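Local coordinates for ricin B lectin (PDB 3VSF), which probably hydrolyses beta-1,3-galactan as an exo-acting galactanase of glycosyl hydrolase family 43, and binds beta-D-galactose through a ricin-type beta-trefoil module, at residues A[137-140]-A[144-147]; A[421-426]-A[432-437]. All coordinates share one frame; numbering follows the deposited sequence.

Interaction 1. Residues A[137-140]-A[144-147]; sequences WENG and GQAR
Trp137 lies beside Arg147 as an antiparallel hydrogen-bonded pair, and Trp137 N donates an almost linear bond (168°) to Arg147 O at 3.0 Å. The two side chains leave the same face of the sheet and run alongside each other in the same direction. Arg147 CD meets the six-membered part of the Trp137 indole at CE3 (3.3 Å), and a bend at chi3 brings the guanidinium round until its plane is within 16° of the ring, with Trp137 CZ3 over one of its faces. Arg147 NH1 bonds to Ser165, NH2 bonds weakly to Gln145 OE1, and Trp137 NE1 reaches the carbonyl oxygen of Glu111. Gln145 CB sits at the edge of the indole, 3.9 Å from Trp137 CZ3. A bend at chi2 (-65°) lays the Glu138 carboxylate beside the backbone of Gln145 and Ala146, with Glu138 OE1 3.5 Å from Ala146 CA. This oxygen is bonded to His136, with Arg185 as a long, weak ion-pair partner. Asn139 sets its amide against the aliphatic part of Gln145: OD1 and ND2 both reach CG, and the two amide planes differ by 43°. Asn142 takes the hydrogen bond from Asn139 ND2. In the second segment, Gln145 and Ala146 are the centres of consecutive inverse gamma turns, with weak internal backbone bonds. The pairing marks the loop end of the hairpin between strands 131-138 and 147-153, the two inner strands of a four-stranded antiparallel blade in the five-bladed beta-propeller characteristic of family 43.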
ATOM      1  N   TRP A 137     -20.618  10.631  -5.352  1.00 72.00           N
ATOM      2  CA  TRP A 137     -21.234  11.476  -6.372  1.00 69.33           C
ATOM      3  C   TRP A 137     -21.166  12.959  -6.017  1.00 69.35           C
ATOM      4  O   TRP A 137     -21.366  13.342  -4.864  1.00 69.15           O
ATOM      5  CB  TRP A 137     -22.690  11.058  -6.601  1.00 72.43           C
ATOM      6  CG  TRP A 137     -23.324  11.711  -7.794  1.00 74.39           C
ATOM      7  CD1 TRP A 137     -23.360  11.227  -9.069  1.00 74.88           C
ATOM      8  CD2 TRP A 137     -24.017  12.964  -7.822  1.00 71.25           C
ATOM      9  NE1 TRP A 137     -24.029  12.102  -9.889  1.00 73.15           N
ATOM     10  CE2 TRP A 137     -24.443  13.176  -9.148  1.00 72.82           C
ATOM     11  CE3 TRP A 137     -24.316  13.929  -6.855  1.00 73.63           C
ATOM     12  CZ2 TRP A 137     -25.153  14.312  -9.531  1.00 74.06           C
ATOM     13  CZ3 TRP A 137     -25.022  15.056  -7.238  1.00 75.42           C
ATOM     14  CH2 TRP A 137     -25.432  15.237  -8.564  1.00 74.59           C
ATOM     15  N   GLU A 138     -20.885  13.787  -7.019  1.00 69.82           N
ATOM     16  CA  GLU A 138     -20.846  15.235  -6.845  1.00 73.67           C
ATOM     17  C   GLU A 138     -21.448  15.951  -8.052  1.00 74.31           C
ATOM     18  O   GLU A 138     -21.637  15.350  -9.109  1.00 73.58           O
ATOM     19  CB  GLU A 138     -19.415  15.718  -6.597  1.00 74.72           C
ATOM     20  CG  GLU A 138     -18.845  15.313  -5.246  1.00 73.10           C
ATOM     21  CD  GLU A 138     -19.587  15.945  -4.081  1.00 75.07           C
ATOM     22  OE1 GLU A 138     -19.320  15.558  -2.924  1.00 74.59           O
ATOM     23  OE2 GLU A 138     -20.435  16.832  -4.320  1.00 77.14           O
ATOM     24  N   ASN A 139     -21.743  17.237  -7.889  1.00 72.30           N
ATOM     25  CA  ASN A 139     -22.411  18.015  -8.931  1.00 75.42           C
ATOM     26  C   ASN A 139     -21.615  18.167 -10.223  1.00 77.35           C
ATOM     27  O   ASN A 139     -22.181  18.134 -11.314  1.00 78.18           O
ATOM     28  CB  ASN A 139     -22.792  19.401  -8.405  1.00 75.72           C
ATOM     29  CG  ASN A 139     -23.995  19.364  -7.488  1.00 79.20           C
ATOM     30  OD1 ASN A 139     -24.836  18.471  -7.584  1.00 81.92           O
ATOM     31  ND2 ASN A 139     -24.087  20.341  -6.592  1.00 76.88           N
ATOM     32  N   GLY A 140     -20.305  18.341 -10.096  1.00 78.71           N
ATOM     33  CA  GLY A 140     -19.475  18.679 -11.237  1.00 78.97           C
ATOM     34  C   GLY A 140     -19.307  20.183 -11.282  1.00 78.34           C
ATOM     35  O   GLY A 140     -18.542  20.720 -12.082  1.00 78.44           O
ATOM     36  N   GLY A 144     -20.856  20.345  -2.739  1.00 75.70           N
ATOM     37  CA  GLY A 144     -21.880  20.518  -1.726  1.00 73.42           C
ATOM     38  C   GLY A 144     -22.750  19.286  -1.563  1.00 74.44           C
ATOM     39  O   GLY A 144     -23.272  19.022  -0.479  1.00 74.46           O
ATOM     40  N   GLN A 145     -22.904  18.531  -2.645  1.00 72.21           N
ATOM     41  CA  GLN A 145     -23.719  17.322  -2.625  1.00 70.49           C
ATOM     42  C   GLN A 145     -22.879  16.101  -2.267  1.00 79.51           C
ATOM     43  O   GLN A 145     -22.586  15.265  -3.122  1.00 80.84           O
ATOM     44  CB  GLN A 145     -24.392  17.110  -3.983  1.00 73.13           C
ATOM     45  CG  GLN A 145     -25.208  18.298  -4.468  1.00 75.83           C
ATOM     46  CD  GLN A 145     -26.412  18.583  -3.592  1.00 77.48           C
ATOM     47  OE1 GLN A 145     -26.965  17.681  -2.962  1.00 74.13           O
ATOM     48  NE2 GLN A 145     -26.825  19.844  -3.547  1.00 77.61           N
ATOM     49  N   ALA A 146     -22.488  16.004  -1.001  1.00 78.62           N
ATOM     50  CA  ALA A 146     -21.711  14.865  -0.531  1.00 70.78           C
ATOM     51  C   ALA A 146     -22.615  13.651  -0.366  1.00 70.20           C
ATOM     52  O   ALA A 146     -23.094  13.368   0.731  1.00 72.52           O
ATOM     53  CB  ALA A 146     -21.024  15.197   0.778  1.00 73.39           C
ATOM     54  N   ARG A 147     -22.846  12.937  -1.461  1.00 67.95           N
ATOM     55  CA  ARG A 147     -23.765  11.806  -1.449  1.00 70.83           C
ATOM     56  C   ARG A 147     -23.135  10.554  -2.049  1.00 69.75           C
ATOM     57  O   ARG A 147     -22.188  10.633  -2.832  1.00 69.16           O
ATOM     58  CB  ARG A 147     -25.048  12.157  -2.206  1.00 74.72           C
ATOM     59  CG  ARG A 147     -24.821  12.511  -3.666  1.00 73.87           C
ATOM     60  CD  ARG A 147     -26.129  12.736  -4.409  1.00 73.77           C
ATOM     61  NE  ARG A 147     -26.820  13.949  -3.983  1.00 75.09           N
ATOM     62  CZ  ARG A 147     -27.746  14.570  -4.708  1.00 76.16           C
ATOM     63  NH1 ARG A 147     -28.085  14.097  -5.901  1.00 72.14           N
ATOM     64  NH2 ARG A 147     -28.327  15.668  -4.247  1.00 73.57           N
TER

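Interaction 2. Residues A[421-426]-A[432-437]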
ATOM      1  N   LEU A 421      19.243  -3.177   5.054  1.00 53.79           N
ATOM      2  CA  LEU A 421      20.179  -2.640   6.032  1.00 51.95           C
ATOM      3  C   LEU A 421      19.792  -1.199   6.331  1.00 50.79           C
ATOM      4  O   LEU A 421      19.763  -0.357   5.435  1.00 50.89           O
ATOM      5  CB  LEU A 421      21.611  -2.709   5.501  1.00 53.28           C
ATOM      6  CG  LEU A 421      22.733  -2.435   6.505  1.00 51.01           C
ATOM      7  CD1 LEU A 421      22.694  -3.443   7.644  1.00 46.09           C
ATOM      8  CD2 LEU A 421      24.083  -2.463   5.811  1.00 54.14           C
ATOM      9  N   ASP A 422      19.494  -0.921   7.595  1.00 52.01           N
ATOM     10  CA  ASP A 422      18.934   0.368   7.976  1.00 54.48           C
ATOM     11  C   ASP A 422      19.653   0.982   9.172  1.00 52.53           C
ATOM     12  O   ASP A 422      19.982   0.289  10.132  1.00 52.17           O
ATOM     13  CB  ASP A 422      17.444   0.206   8.293  1.00 51.53           C
ATOM     14  CG  ASP A 422      16.783   1.513   8.681  1.00 57.50           C
ATOM     15  OD1 ASP A 422      16.852   1.887   9.871  1.00 57.74           O
ATOM     16  OD2 ASP A 422      16.188   2.162   7.797  1.00 61.12           O
ATOM     17  N   VAL A 423      19.896   2.287   9.104  1.00 50.95           N
ATOM     18  CA  VAL A 423      20.446   3.019  10.238  1.00 49.29           C
ATOM     19  C   VAL A 423      19.308   3.438  11.164  1.00 52.49           C
ATOM     20  O   VAL A 423      18.544   4.351  10.851  1.00 52.18           O
ATOM     21  CB  VAL A 423      21.226   4.266   9.789  1.00 49.62           C
ATOM     22  CG1 VAL A 423      21.846   4.962  10.989  1.00 49.57           C
ATOM     23  CG2 VAL A 423      22.296   3.888   8.777  1.00 49.50           C
ATOM     24  N   LYS A 424      19.203   2.759  12.301  1.00 51.05           N
ATOM     25  CA  LYS A 424      18.102   2.956  13.241  1.00 51.31           C
ATOM     26  C   LYS A 424      17.737   4.425  13.464  1.00 53.21           C
ATOM     27  O   LYS A 424      18.598   5.255  13.754  1.00 52.38           O
ATOM     28  CB  LYS A 424      18.430   2.287  14.579  1.00 53.15           C
ATOM     29  CG  LYS A 424      17.324   2.369  15.619  1.00 51.25           C
ATOM     30  CD  LYS A 424      17.738   1.667  16.905  1.00 50.81           C
ATOM     31  CE  LYS A 424      16.701   1.840  18.002  1.00 55.99           C
ATOM     32  NZ  LYS A 424      15.394   1.224  17.640  1.00 62.42           N
ATOM     33  N   ASP A 425      16.450   4.730  13.316  1.00 54.31           N
ATOM     34  CA  ASP A 425      15.921   6.065  13.585  1.00 49.85           C
ATOM     35  C   ASP A 425      16.632   7.167  12.802  1.00 51.18           C
ATOM     36  O   ASP A 425      16.699   8.312  13.253  1.00 48.64           O
ATOM     37  CB  ASP A 425      15.970   6.368  15.085  1.00 47.21           C
ATOM     38  CG  ASP A 425      15.171   5.372  15.906  1.00 55.92           C
ATOM     39  OD1 ASP A 425      14.160   4.850  15.391  1.00 59.49           O
ATOM     40  OD2 ASP A 425      15.553   5.111  17.067  1.00 55.83           O
ATOM     41  N   GLU A 426      17.155   6.819  11.631  1.00 54.09           N
ATOM     42  CA  GLU A 426      17.846   7.780  10.775  1.00 55.11           C
ATOM     43  C   GLU A 426      18.893   8.580  11.543  1.00 54.95           C
ATOM     44  O   GLU A 426      19.031   9.787  11.346  1.00 57.10           O
ATOM     45  CB  GLU A 426      16.845   8.727  10.109  1.00 58.15           C
ATOM     46  CG  GLU A 426      15.950   8.062   9.077  1.00 61.43           C
ATOM     47  CD  GLU A 426      15.002   9.040   8.411  1.00 71.19           C
ATOM     48  OE1 GLU A 426      14.298   9.775   9.135  1.00 71.12           O
ATOM     49  OE2 GLU A 426      14.964   9.077   7.162  1.00 71.28           O
ATOM     50  N   GLY A 432      25.786   5.029  16.086  1.00 53.09           N
ATOM     51  CA  GLY A 432      24.421   4.757  15.675  1.00 51.35           C
ATOM     52  C   GLY A 432      24.255   3.327  15.197  1.00 50.74           C
ATOM     53  O   GLY A 432      24.828   2.930  14.183  1.00 51.91           O
ATOM     54  N   VAL A 433      23.463   2.555  15.933  1.00 45.61           N
ATOM     55  CA  VAL A 433      23.271   1.138  15.640  1.00 47.11           C
ATOM     56  C   VAL A 433      22.637   0.887  14.275  1.00 49.43           C
ATOM     57  O   VAL A 433      21.756   1.629  13.840  1.00 56.93           O
ATOM     58  CB  VAL A 433      22.420   0.461  16.734  1.00 51.33           C
ATOM     59  CG1 VAL A 433      21.427  -0.517  16.121  1.00 54.64           C
ATOM     60  CG2 VAL A 433      23.314  -0.230  17.753  1.00 46.90           C
ATOM     61  N   LEU A 434      23.097  -0.164  13.602  1.00 48.55           N
ATOM     62  CA  LEU A 434      22.504  -0.597  12.341  1.00 47.60           C
ATOM     63  C   LEU A 434      21.570  -1.780  12.566  1.00 49.32           C
ATOM     64  O   LEU A 434      21.864  -2.673  13.359  1.00 53.25           O
ATOM     65  CB  LEU A 434      23.590  -0.973  11.331  1.00 48.04           C
ATOM     66  CG  LEU A 434      24.014   0.106  10.332  1.00 50.23           C
ATOM     67  CD1 LEU A 434      24.363   1.403  11.044  1.00 52.53           C
ATOM     68  CD2 LEU A 434      25.181  -0.376   9.482  1.00 47.34           C
ATOM     69  N   ILE A 435      20.442  -1.779  11.864  1.00 50.41           N
ATOM     70  CA  ILE A 435      19.461  -2.849  11.983  1.00 49.05           C
ATOM     71  C   ILE A 435      18.959  -3.263  10.609  1.00 48.83           C
ATOM     72  O   ILE A 435      19.302  -2.646   9.602  1.00 47.78           O
ATOM     73  CB  ILE A 435      18.246  -2.408  12.823  1.00 51.38           C
ATOM     74  CG1 ILE A 435      17.524  -1.243  12.141  1.00 52.38           C
ATOM     75  CG2 ILE A 435      18.674  -2.021  14.229  1.00 51.11           C
ATOM     76  CD1 ILE A 435      16.324  -0.731  12.907  1.00 52.03           C
ATOM     77  N   GLN A 436      18.153  -4.318  10.569  1.00 51.30           N
ATOM     78  CA  GLN A 436      17.429  -4.666   9.355  1.00 53.45           C
ATOM     79  C   GLN A 436      15.995  -4.175   9.505  1.00 52.11           C
ATOM     80  O   GLN A 436      15.333  -4.468  10.500  1.00 53.00           O
ATOM     81  CB  GLN A 436      17.463  -6.174   9.097  1.00 51.22           C
ATOM     82  CG  GLN A 436      16.722  -7.012  10.128  1.00 54.45           C
ATOM     83  CD  GLN A 436      16.577  -8.459   9.701  1.00 55.27           C
ATOM     84  OE1 GLN A 436      17.063  -8.858   8.642  1.00 54.62           O
ATOM     85  NE2 GLN A 436      15.902  -9.253  10.523  1.00 57.01           N
ATOM     86  N   TYR A 437      15.521  -3.413   8.528  1.00 53.81           N
ATOM     87  CA  TYR A 437      14.200  -2.808   8.624  1.00 57.37           C
ATOM     88  C   TYR A 437      13.450  -2.901   7.303  1.00 56.31           C
ATOM     89  O   TYR A 437      14.051  -3.108   6.249  1.00 57.24           O
ATOM     90  CB  TYR A 437      14.319  -1.347   9.062  1.00 55.87           C
ATOM     91  CG  TYR A 437      13.063  -0.778   9.680  1.00 55.29           C
ATOM     92  CD1 TYR A 437      12.680  -1.128  10.968  1.00 57.87           C
ATOM     93  CD2 TYR A 437      12.265   0.120   8.982  1.00 58.99           C
ATOM     94  CE1 TYR A 437      11.534  -0.608  11.541  1.00 59.25           C
ATOM     95  CE2 TYR A 437      11.117   0.645   9.547  1.00 54.04           C
ATOM     96  CZ  TYR A 437      10.757   0.279  10.826  1.00 56.61           C
ATOM     97  OH  TYR A 437       9.616   0.799  11.395  1.00 60.13           O
TER
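Asp422 and Ile435 face each other as an antiparallel hydrogen-bonded pair. Asp422 N bonds to Ile435 O at 2.7 Å, and Ile435 N returns a straight bond (179°) to Asp422 O, also at 2.7 Å. Their side chains rise side by side from one face of the sheet. Ile435 holds CG1 between its backbone N and carbonyl carbon (chi1 62°), which brings that branch close to Asp422 O and to 3.9 Å from Asp422 OD1. Tyr437 also lies alongside the aspartate: Asp422 CB and Tyr437 CB are 3.6 Å apart, and carboxylate and phenol planes are turned 42° from each other. Asp422 OD2 takes a hydrogen bond from Gln445 NE2. This carboxylate belongs to the beta-D-galactose site, together with Asp425, Asn440 and Asn444; here no galactose is bound, and a glycerol lies nearby, held by Asp425 N. The hairpin 420-423/432-437 is one of the three hairpins that form the cap of the beta-trefoil, and its second strand pairs with strands 385-390 and 479-484 of the other two. On the reverse face Val423 CG2 crosses against Leu434 CD1 at 3.9 Å, while Leu421 CD1 approaches Leu434 CD2. Ile468 touches both leucines, and Ile481 packs on Leu434. A third backbone bond runs from Lys424 N to Val433 O at 3.2 Å. Lys424 CB rests 4.0 Å from Ile435 CD1, with the chain fully extended as far as CE; a bend at chi4 then turns NZ toward Asp425 OD2 in a long salt bridge. Beyond it the backbone curls back, Glu426 N bonding to Val423 O.

From the N terminus the chain first builds the propeller, where interaction 1 closes a loop of three residues between neighbouring strands of one blade. It is complete before interaction 2 begins: the two follow in series, neither nesting nor crossing. Interaction 2 closes a loop of five residues within the beta-trefoil, joins the strands of one of its hairpins and contributes two residues of the galactose site. Interactions 1 and 2 lie on opposite sides of the chain's centre; their centres are about 47 Å apart and their nearest atoms about 35 Å apart. Each ties together sequence neighbours inside its own module, and neither bridges the catalytic-family and lectin-like parts.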